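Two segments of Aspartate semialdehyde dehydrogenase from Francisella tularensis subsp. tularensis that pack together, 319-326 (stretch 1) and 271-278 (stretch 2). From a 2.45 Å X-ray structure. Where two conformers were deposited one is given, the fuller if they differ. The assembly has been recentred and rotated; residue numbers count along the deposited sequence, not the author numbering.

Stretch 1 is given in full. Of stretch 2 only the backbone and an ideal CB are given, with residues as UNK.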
# COMPACT_ATOMS: atom_id res chain seq x y z
N THR B 319 -10.22 -7.10 -0.70
CA THR B 319 -10.11 -5.81 -0.08
C THR B 319 -10.42 -5.86 1.40
O THR B 319 -11.08 -6.79 1.86
CB THR B 319 -11.07 -4.78 -0.71
OG1 THR B 319 -12.41 -4.99 -0.22
CG2 THR B 319 -11.04 -4.86 -2.22
N PRO B 320 -9.92 -4.88 2.15
CA PRO B 320 -10.15 -4.76 3.57
C PRO B 320 -11.64 -4.65 3.91
O PRO B 320 -12.11 -5.24 4.89
CB PRO B 320 -9.44 -3.45 3.92
CG PRO B 320 -8.35 -3.32 2.94
CD PRO B 320 -8.77 -4.05 1.72
N GLN B 321 -12.34 -3.87 3.09
CA GLN B 321 -13.76 -3.75 3.19
C GLN B 321 -14.38 -5.12 3.19
O GLN B 321 -15.20 -5.46 4.03
CB GLN B 321 -14.33 -2.99 1.98
CG GLN B 321 -15.79 -2.58 2.16
CD GLN B 321 -16.46 -2.21 0.85
OE1 GLN B 321 -16.38 -2.96 -0.14
NE2 GLN B 321 -17.11 -1.05 0.83
N ALA B 322 -13.99 -5.92 2.22
CA ALA B 322 -14.64 -7.20 2.05
C ALA B 322 -14.31 -8.17 3.18
O ALA B 322 -15.14 -8.95 3.58
CB ALA B 322 -14.24 -7.81 0.72
N ASN B 323 -13.08 -8.08 3.66
CA ASN B 323 -12.48 -9.12 4.47
C ASN B 323 -12.53 -8.91 5.97
O ASN B 323 -12.53 -9.87 6.74
CB ASN B 323 -11.01 -9.21 4.08
CG ASN B 323 -10.24 -10.08 5.01
OD1 ASN B 323 -9.97 -9.70 6.16
ND2 ASN B 323 -9.90 -11.29 4.54
N SER B 324 -12.53 -7.66 6.38
CA SER B 324 -12.56 -7.31 7.78
C SER B 324 -13.76 -7.96 8.55
O SER B 324 -14.85 -8.09 8.03
CB SER B 324 -12.52 -5.80 7.93
OG SER B 324 -11.31 -5.30 7.35
N GLY B 325 -13.49 -8.44 9.75
CA GLY B 325 -14.46 -9.24 10.46
C GLY B 325 -14.49 -10.72 10.16
O GLY B 325 -15.08 -11.46 10.92
N THR B 326 -13.84 -11.18 9.09
CA THR B 326 -13.96 -12.58 8.68
C THR B 326 -12.72 -13.36 8.88
O THR B 326 -11.64 -12.80 8.98
CB THR B 326 -14.29 -12.74 7.19
OG1 THR B 326 -13.09 -12.55 6.40
CG2 THR B 326 -15.41 -11.79 6.76
N UNK B 271 -4.25 3.79 5.82
CA UNK B 271 -5.46 4.17 6.52
C UNK B 271 -6.56 3.13 6.37
O UNK B 271 -7.66 3.46 5.92
CB UNK B 271 -5.95 5.53 6.01
N UNK B 272 -6.24 1.90 6.75
CA UNK B 272 -7.21 0.84 6.90
C UNK B 272 -7.43 0.61 8.38
O UNK B 272 -6.61 0.97 9.20
CB UNK B 272 -6.75 -0.44 6.20
N UNK B 273 -8.51 -0.04 8.72
CA UNK B 273 -8.84 -0.26 10.09
C UNK B 273 -8.42 -1.62 10.68
O UNK B 273 -7.79 -1.61 11.73
CB UNK B 273 -10.35 -0.09 10.24
N UNK B 274 -8.77 -2.77 10.08
CA UNK B 274 -8.41 -4.05 10.70
C UNK B 274 -7.92 -5.17 9.81
O UNK B 274 -7.56 -6.23 10.30
CB UNK B 274 -9.63 -4.57 11.46
N UNK B 275 -7.80 -4.91 8.52
CA UNK B 275 -7.30 -5.90 7.63
C UNK B 275 -5.92 -5.55 7.03
O UNK B 275 -5.73 -4.44 6.55
CB UNK B 275 -8.32 -6.12 6.51
N UNK B 276 -4.96 -6.49 7.14
CA UNK B 276 -3.64 -6.29 6.53
C UNK B 276 -3.67 -6.82 5.14
O UNK B 276 -4.17 -7.91 4.93
CB UNK B 276 -2.53 -6.97 7.34
N UNK B 277 -3.19 -6.01 4.21
CA UNK B 277 -3.04 -6.45 2.86
C UNK B 277 -1.55 -6.59 2.52
O UNK B 277 -0.69 -5.99 3.15
CB UNK B 277 -3.74 -5.48 1.91
N UNK B 278 -1.28 -7.39 1.52
CA UNK B 278 0.09 -7.75 1.16
C UNK B 278 0.16 -8.12 -0.29
O UNK B 278 -0.52 -9.04 -0.72
CB UNK B 278 0.61 -8.90 2.02

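Stretch 1 opens with a short helix, 320-323. What it offers its partner is the ring of P320 and, one turn on, the polar ends of N323 and S324.

Position 271 lies beyond reach: nothing of stretch 1 comes within 5.5 Å of its ideal CB, so this contact sets no preference. The deposited residue is P271.

At 272 the CB points toward stretch 1, and the ideal CB sits 4.6 Å from P320 CG. The neighbour is the nonpolar ring of P320, which brings no donor or acceptor, so a small residue such as alanine, serine or threonine would suit. It is S272, in the m rotamer, with its OG 3.9 Å from P320 CG, a plain van der Waals contact.

Position 273 points sideways and meets nothing; many side chains would do. L273 makes no contact with stretch 1.

Position 274 also starts sideways, but its ideal CB is 4.5 Å from S324 OG, and the backbone of 324-325 lies within range of a longer chain. A flexible residue, lysine, arginine, glutamine or methionine, could run along it. R274 does so: its CG packs 3.8 Å from S324 CB, and G325 N lies over one face of the guanidinium, 3.7 Å from R274 NE. G325 has phi/psi of 86/-13 in the type II turn from N323 to T326, where a CB would jam against the preceding carbonyl. The arginine's NE and NH2 find their hydrogen bonds elsewhere in the structure.

Position 275 is the tight one. Its CB points toward stretch 1, and the ideal CB is 3.2 Å from S324 OG, 3.7 Å from P320 CA and 4.0 Å from N323 OD1. Bulk has little room here, while the side-chain amide oxygen N323 OD1 invites a donor; serine fits best, with alanine or glycine fitting in size but leaving that acceptor unanswered. S275 it is, with more of its own area covered by stretch 1 than any other residue of stretch 2. Its OG donates to N323 OD1 at 2.9 Å and lies 2.7 Å from S324 OG, a hydroxyl that itself donates to P320 O at 2.6 Å. S275 CB also packs 3.7 Å from P320 CA.

Position 276, the next along the strand, points away, leaving the choice to other surroundings; it is H276.

Position 277 turns toward stretch 1 again, its ideal CB 5.2 Å from P320 CG. Serine, threonine or valine could reach across that gap; alanine would leave it open. S277 places OG 3.9 Å from P320 CG.

Position 278 is out of reach, and Q278 makes no contact here.

Stretch 2, residues 271-278: PSLRSHSQ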
# COMPACT_ATOMS: atom_id res chain seq x y z
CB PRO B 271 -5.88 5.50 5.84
CG PRO B 271 -4.77 5.87 4.92
CD PRO B 271 -4.07 4.61 4.61
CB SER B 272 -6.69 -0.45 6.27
OG SER B 272 -6.68 -0.35 4.88
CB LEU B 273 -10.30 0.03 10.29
CG LEU B 273 -10.71 1.51 10.09
CD1 LEU B 273 -12.23 1.67 10.08
CD2 LEU B 273 -10.12 2.47 11.11
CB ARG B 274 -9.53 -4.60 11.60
CG ARG B 274 -10.94 -4.42 11.09
CD ARG B 274 -11.93 -5.12 11.98
NE ARG B 274 -11.61 -6.50 12.30
CZ ARG B 274 -12.24 -7.23 13.23
NH1 ARG B 274 -13.23 -6.69 13.96
NH2 ARG B 274 -11.88 -8.50 13.45
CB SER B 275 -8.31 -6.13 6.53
OG SER B 275 -9.26 -7.06 6.99
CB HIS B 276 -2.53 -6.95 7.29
CG HIS B 276 -2.23 -6.29 8.60
ND1 HIS B 276 -2.79 -5.10 8.98
CD2 HIS B 276 -1.43 -6.66 9.63
CE1 HIS B 276 -2.35 -4.76 10.17
NE2 HIS B 276 -1.53 -5.69 10.59
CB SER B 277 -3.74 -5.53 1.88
OG SER B 277 -5.03 -5.20 2.30
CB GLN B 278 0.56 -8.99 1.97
CG GLN B 278 0.98 -8.69 3.38
CD GLN B 278 1.51 -9.86 4.16
OE1 GLN B 278 0.78 -10.54 4.83
NE2 GLN B 278 2.82 -10.02 4.14
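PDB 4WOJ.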